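Local coordinates for reticulocyte binding protein (Streptococcus agalactiae COH1, PDB 3FAW) that probably hydrolyses alpha-1,6-glucosidic branch links in pullulan and glycogen-like glucans, as a cell-wall-anchored pullulanase of group B Streptococcus, at residues E123-L128 / P406-F411; K733-A738 / N754-A759. All blocks are in the same frame, centred on the assembly; numbering follows the deposited sequence.

Contact 1 (E123-L128 / P406-F411); sequences EFKDQL and PNYYHF
Two polar bonds join D126 and K125 of helix 122-129 to the loop at 406-411. In the first, the Y408 hydroxyl donates a hydrogen bond to D126, OH to OD1 2.6 Å. OD1 takes it on the syn lone pair, the side of OD2, and lies at the ring edge in the ring plane. Carboxylate and ring planes stand 76° apart. Both groups have second partners at the start of helix 432-449: M433 N bonds to Y408 OH, and A432 N to D126 OD2.

The second bond is made by the ammonium of K125, with NZ to N407 O at 3.2 Å. It comes from above the carbonyl plane. NZ is also 2.8 Å from P406 O, but badly aimed for a bond. Its salt bridge to E405 is the stronger tie.

The helix follows strand 114-120 of the N-terminal sheet, and the loop belongs to the alpha-amylase-type catalytic domain, so the contact probably joins two domains of the pullulanase.

Between the segments, carbon packing falls to K125 and Y408, which pass one another running opposite ways. K125 CB and CD each lie 4.0 Å from Y408 CD1, and the extended lysine chain runs on to NZ. Beyond the segments, the W151 ring meets the Y408 ring.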
loop_
_atom_site.group_PDB
_atom_site.type_symbol
_atom_site.label_atom_id
_atom_site.label_comp_id
_atom_site.label_asym_id
_atom_site.label_seq_id
_atom_site.Cartn_x
_atom_site.Cartn_y
_atom_site.Cartn_z
ATOM N N GLU A 123 -19.299 16.243 11.888
ATOM C CA GLU A 123 -20.635 15.675 11.652
ATOM C C GLU A 123 -21.634 16.750 11.208
ATOM O O GLU A 123 -22.452 16.517 10.316
ATOM C CB GLU A 123 -21.193 14.978 12.909
ATOM C CG GLU A 123 -20.424 13.735 13.360
ATOM C CD GLU A 123 -19.355 14.031 14.400
ATOM O OE1 GLU A 123 -18.882 15.189 14.481
ATOM O OE2 GLU A 123 -18.983 13.097 15.135
ATOM N N PHE A 124 -21.568 17.913 11.851
ATOM C CA PHE A 124 -22.422 19.054 11.507
ATOM C C PHE A 124 -22.006 19.670 10.164
ATOM O O PHE A 124 -22.865 20.099 9.387
ATOM C CB PHE A 124 -22.372 20.107 12.624
ATOM C CG PHE A 124 -23.370 21.238 12.463
ATOM C CD1 PHE A 124 -24.713 20.978 12.228
ATOM C CD2 PHE A 124 -22.961 22.562 12.584
ATOM C CE1 PHE A 124 -25.633 22.019 12.094
ATOM C CE2 PHE A 124 -23.871 23.607 12.453
ATOM C CZ PHE A 124 -25.210 23.334 12.207
ATOM N N LYS A 125 -20.698 19.708 9.893
ATOM C CA LYS A 125 -20.186 20.155 8.589
ATOM C C LYS A 125 -20.687 19.254 7.452
ATOM O O LYS A 125 -21.005 19.743 6.370
ATOM C CB LYS A 125 -18.650 20.205 8.580
ATOM C CG LYS A 125 -18.055 21.362 9.373
ATOM C CD LYS A 125 -16.563 21.531 9.117
ATOM C CE LYS A 125 -16.042 22.804 9.783
ATOM N NZ LYS A 125 -14.570 22.975 9.680
ATOM N N ASP A 126 -20.752 17.945 7.697
ATOM C CA ASP A 126 -21.353 17.007 6.735
ATOM C C ASP A 126 -22.853 17.264 6.580
ATOM O O ASP A 126 -23.376 17.253 5.465
ATOM C CB ASP A 126 -21.149 15.548 7.164
ATOM C CG ASP A 126 -19.736 15.042 6.922
ATOM O OD1 ASP A 126 -18.953 15.706 6.210
ATOM O OD2 ASP A 126 -19.419 13.951 7.445
ATOM N N GLN A 127 -23.546 17.479 7.697
ATOM C CA GLN A 127 -24.985 17.782 7.657
ATOM C C GLN A 127 -25.259 18.990 6.761
ATOM O O GLN A 127 -26.188 18.964 5.957
ATOM C CB GLN A 127 -25.549 18.029 9.063
ATOM C CG GLN A 127 -27.070 18.299 9.095
ATOM C CD GLN A 127 -27.644 18.421 10.505
ATOM O OE1 GLN A 127 -27.161 17.791 11.445
ATOM N NE2 GLN A 127 -28.693 19.231 10.648
ATOM N N LEU A 128 -24.437 20.030 6.892
ATOM C CA LEU A 128 -24.639 21.284 6.157
ATOM C C LEU A 128 -24.046 21.284 4.754
ATOM O O LEU A 128 -24.653 21.836 3.828
ATOM C CB LEU A 128 -24.043 22.467 6.926
ATOM C CG LEU A 128 -24.603 22.801 8.314
ATOM C CD1 LEU A 128 -23.934 24.080 8.826
ATOM C CD2 LEU A 128 -26.117 22.955 8.293
ATOM N N PRO A 406 -10.172 23.928 7.491
ATOM C CA PRO A 406 -9.635 23.519 8.784
ATOM C C PRO A 406 -10.631 22.685 9.585
ATOM O O PRO A 406 -11.844 22.775 9.365
ATOM C CB PRO A 406 -9.347 24.851 9.484
ATOM C CG PRO A 406 -10.322 25.802 8.893
ATOM C CD PRO A 406 -10.564 25.349 7.476
ATOM N N ASN A 407 -10.109 21.870 10.498
ATOM C CA ASN A 407 -10.940 21.073 11.394
ATOM C C ASN A 407 -11.992 20.260 10.630
ATOM O O ASN A 407 -13.186 20.390 10.889
ATOM C CB ASN A 407 -11.627 21.977 12.428
ATOM C CG ASN A 407 -10.691 23.017 13.014
ATOM O OD1 ASN A 407 -9.823 22.704 13.827
ATOM N ND2 ASN A 407 -10.869 24.264 12.606
ATOM N N TYR A 408 -11.556 19.438 9.679
ATOM C CA TYR A 408 -12.493 18.547 8.987
ATOM C C TYR A 408 -11.872 17.285 8.368
ATOM O O TYR A 408 -12.262 16.167 8.709
ATOM C CB TYR A 408 -13.286 19.285 7.894
ATOM C CG TYR A 408 -14.180 18.311 7.171
ATOM C CD1 TYR A 408 -15.437 17.997 7.673
ATOM C CD2 TYR A 408 -13.735 17.640 6.033
ATOM C CE1 TYR A 408 -16.241 17.073 7.049
ATOM C CE2 TYR A 408 -14.524 16.711 5.404
ATOM C CZ TYR A 408 -15.781 16.425 5.913
ATOM O OH TYR A 408 -16.580 15.497 5.291
ATOM N N TYR A 409 -10.949 17.477 7.431
ATOM C CA TYR A 409 -10.460 16.385 6.573
ATOM C C TYR A 409 -9.734 15.282 7.339
ATOM O O TYR A 409 -9.831 14.103 6.991
ATOM C CB TYR A 409 -9.520 16.923 5.487
ATOM C CG TYR A 409 -10.211 17.427 4.236
ATOM C CD1 TYR A 409 -10.876 16.547 3.384
ATOM C CD2 TYR A 409 -10.166 18.775 3.883
ATOM C CE1 TYR A 409 -11.496 16.996 2.228
ATOM C CE2 TYR A 409 -10.783 19.234 2.727
ATOM C CZ TYR A 409 -11.443 18.339 1.904
ATOM O OH TYR A 409 -12.047 18.784 0.753
ATOM N N HIS A 410 -8.996 15.671 8.372
ATOM C CA HIS A 410 -8.202 14.714 9.132
ATOM C C HIS A 410 -8.985 14.164 10.321
ATOM O O HIS A 410 -9.942 14.790 10.791
ATOM C CB HIS A 410 -6.905 15.364 9.619
ATOM C CG HIS A 410 -6.097 15.993 8.526
ATOM N ND1 HIS A 410 -5.927 17.357 8.413
ATOM C CD2 HIS A 410 -5.416 15.442 7.492
ATOM C CE1 HIS A 410 -5.173 17.618 7.360
ATOM N NE2 HIS A 410 -4.848 16.474 6.784
ATOM N N PHE A 411 -8.582 12.986 10.792
ATOM C CA PHE A 411 -9.007 12.509 12.105
ATOM C C PHE A 411 -8.531 13.542 13.125
ATOM O O PHE A 411 -7.444 14.103 12.981
ATOM C CB PHE A 411 -8.413 11.141 12.442
ATOM C CG PHE A 411 -9.082 9.981 11.751
ATOM C CD1 PHE A 411 -10.463 9.826 11.777
ATOM C CD2 PHE A 411 -8.316 9.012 11.105
ATOM C CE1 PHE A 411 -11.072 8.745 11.153
ATOM C CE2 PHE A 411 -8.921 7.923 10.476
ATOM C CZ PHE A 411 -10.302 7.789 10.504
#

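Contact 2 (K733-A738 / N754-A759); sequences KDLVIA and NADSKA
N754 CG stands anti to the backbone N (chi1 -175°), and chi2 near 10° turns OD1 to 4.0 Å from V736 CB. L735 keeps CG beside its backbone N, and from there the side chain meets D756 at about a right angle. Its CD1 lies 3.9 Å from D756 OD1, and its CB rests near the D756 backbone.

One hydrogen bond joins the segments. A755 N gives to L735 O at 2.8 Å, almost straight out from the carbonyl, although the angle at the hydrogen is only 133°. The A755 methyl is close to the same oxygen. D756 N is also near L735 O but is badly angled for a bond.

V736 and N754 form an antiparallel non-hydrogen-bonded pair, and their side chains share one face of the sheet. Strands 736-742 and 748-754 are neighbours in the five-stranded antiparallel sheet of the C-terminal domain. The contact lies where strand 748-754 ends and its chain turns away. Just before L735, strand 733-734 pairs with strand 542-543. On the shared face, R760 touches both V736 and N754, and V762 also touches V736.

Side chains brace the turn, together with backbone bonds of N754 to T807 and D756 to L806. N754 OD1 accepts D756 N at 3.0 Å, an Asx turn, with the donor above the amide plane. N754 ND2 gives to K758 O at 3.2 Å, close to the plane of its own amide, and also bonds I803 O. D756 OD1 accepts S757 N at 2.7 Å. In the other segment, D734 OD1 takes L735 N on its anti lone pair. D734 and D756 each form a salt bridge with R760, whose positive charge probably eases the repulsion between the two carboxylates.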
loop_
_atom_site.group_PDB
_atom_site.type_symbol
_atom_site.label_atom_id
_atom_site.label_comp_id
_atom_site.label_asym_id
_atom_site.label_seq_id
_atom_site.Cartn_x
_atom_site.Cartn_y
_atom_site.Cartn_z
ATOM N N LYS A 733 7.711 -29.534 17.820
ATOM C CA LYS A 733 8.424 -28.450 17.139
ATOM C C LYS A 733 9.511 -29.074 16.275
ATOM O O LYS A 733 10.341 -29.833 16.780
ATOM C CB LYS A 733 9.052 -27.484 18.145
ATOM C CG LYS A 733 8.043 -26.699 18.972
ATOM C CD LYS A 733 8.745 -25.699 19.875
ATOM C CE LYS A 733 7.757 -24.813 20.607
ATOM N NZ LYS A 733 8.449 -23.793 21.446
ATOM N N ASP A 734 9.509 -28.781 14.979
ATOM C CA ASP A 734 10.472 -29.417 14.074
ATOM C C ASP A 734 10.844 -28.540 12.876
ATOM O O ASP A 734 10.358 -27.410 12.748
ATOM C CB ASP A 734 9.930 -30.777 13.608
ATOM C CG ASP A 734 10.989 -31.866 13.623
ATOM O OD1 ASP A 734 12.138 -31.574 13.230
ATOM O OD2 ASP A 734 10.668 -33.012 14.020
ATOM N N LEU A 735 11.737 -29.067 12.032
ATOM C CA LEU A 735 12.252 -28.374 10.840
ATOM C C LEU A 735 11.936 -29.109 9.534
ATOM O O LEU A 735 12.423 -28.730 8.471
ATOM C CB LEU A 735 13.772 -28.205 10.951
ATOM C CG LEU A 735 14.296 -27.332 12.091
ATOM C CD1 LEU A 735 15.798 -27.502 12.233
ATOM C CD2 LEU A 735 13.938 -25.873 11.864
ATOM N N VAL A 736 11.132 -30.165 9.614
ATOM C CA VAL A 736 10.643 -30.856 8.417
ATOM C C VAL A 736 9.119 -30.912 8.468
ATOM O O VAL A 736 8.533 -31.053 9.543
ATOM C CB VAL A 736 11.243 -32.285 8.274
ATOM C CG1 VAL A 736 11.116 -33.054 9.563
ATOM C CG2 VAL A 736 10.575 -33.050 7.116
ATOM N N ILE A 737 8.484 -30.773 7.310
ATOM C CA ILE A 737 7.030 -30.879 7.210
ATOM C C ILE A 737 6.627 -31.442 5.847
ATOM O O ILE A 737 7.308 -31.228 4.845
ATOM C CB ILE A 737 6.328 -29.506 7.464
ATOM C CG1 ILE A 737 4.836 -29.702 7.754
ATOM C CG2 ILE A 737 6.524 -28.552 6.283
ATOM C CD1 ILE A 737 4.155 -28.457 8.277
ATOM N N ALA A 738 5.522 -32.178 5.826
ATOM C CA ALA A 738 4.972 -32.712 4.579
ATOM C C ALA A 738 3.454 -32.660 4.617
ATOM O O ALA A 738 2.849 -32.945 5.649
ATOM C CB ALA A 738 5.447 -34.138 4.350
ATOM N N ASN A 754 12.123 -30.652 3.775
ATOM C CA ASN A 754 13.128 -30.885 4.808
ATOM C C ASN A 754 14.009 -29.645 4.956
ATOM O O ASN A 754 14.950 -29.446 4.187
ATOM C CB ASN A 754 13.992 -32.114 4.494
ATOM C CG ASN A 754 14.974 -32.445 5.620
ATOM O OD1 ASN A 754 14.893 -31.887 6.715
ATOM N ND2 ASN A 754 15.904 -33.360 5.351
ATOM N N ALA A 755 13.691 -28.817 5.948
ATOM C CA ALA A 755 14.489 -27.632 6.257
ATOM C C ALA A 755 15.583 -27.932 7.287
ATOM O O ALA A 755 16.263 -27.016 7.751
ATOM C CB ALA A 755 13.587 -26.499 6.757
ATOM N N ASP A 756 15.746 -29.207 7.647
ATOM C CA ASP A 756 16.789 -29.619 8.585
ATOM C C ASP A 756 18.129 -29.697 7.862
ATOM O O ASP A 756 18.181 -29.858 6.639
ATOM C CB ASP A 756 16.446 -30.974 9.220
ATOM C CG ASP A 756 17.170 -31.214 10.544
ATOM O OD1 ASP A 756 18.067 -30.428 10.909
ATOM O OD2 ASP A 756 16.840 -32.202 11.227
ATOM N N SER A 757 19.205 -29.583 8.636
ATOM C CA SER A 757 20.575 -29.621 8.124
ATOM C C SER A 757 21.144 -31.044 8.065
ATOM O O SER A 757 22.330 -31.231 7.797
ATOM C CB SER A 757 21.473 -28.728 8.991
ATOM O OG SER A 757 21.356 -29.061 10.364
ATOM N N LYS A 758 20.297 -32.040 8.328
ATOM C CA LYS A 758 20.630 -33.448 8.118
ATOM C C LYS A 758 19.494 -34.097 7.334
ATOM O O LYS A 758 18.379 -33.577 7.308
ATOM C CB LYS A 758 20.806 -34.172 9.457
ATOM C CG LYS A 758 19.581 -34.109 10.360
ATOM C CD LYS A 758 19.760 -34.923 11.624
ATOM C CE LYS A 758 18.544 -34.788 12.525
ATOM N NZ LYS A 758 18.553 -35.804 13.602
ATOM N N ALA A 759 19.780 -35.229 6.700
ATOM C CA ALA A 759 18.754 -35.989 5.991
ATOM C C ALA A 759 17.676 -36.468 6.965
ATOM O O ALA A 759 17.963 -36.715 8.143
ATOM C CB ALA A 759 19.376 -37.172 5.263
#

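The two contacts are far apart, with centres 57 Å from each other and nearest atoms about 38 Å apart. They lie on opposite sides of the chain's centre and share no helix, strand or sheet. Along the chain they come in series: contact 1 closes before contact 2 opens. Contact 1 spans 278 residues and ties a helix of the N-terminal part to a loop of the catalytic domain. Contact 2 spans 16 residues and lies in the C-terminal beta domain, where strand 733-734 pairs with 542-543. Between them stands the closed eight-stranded parallel barrel, the TIM barrel of the catalytic domain. One contact thus probably links domains, while the other pairs neighbouring inner strands of one sheet.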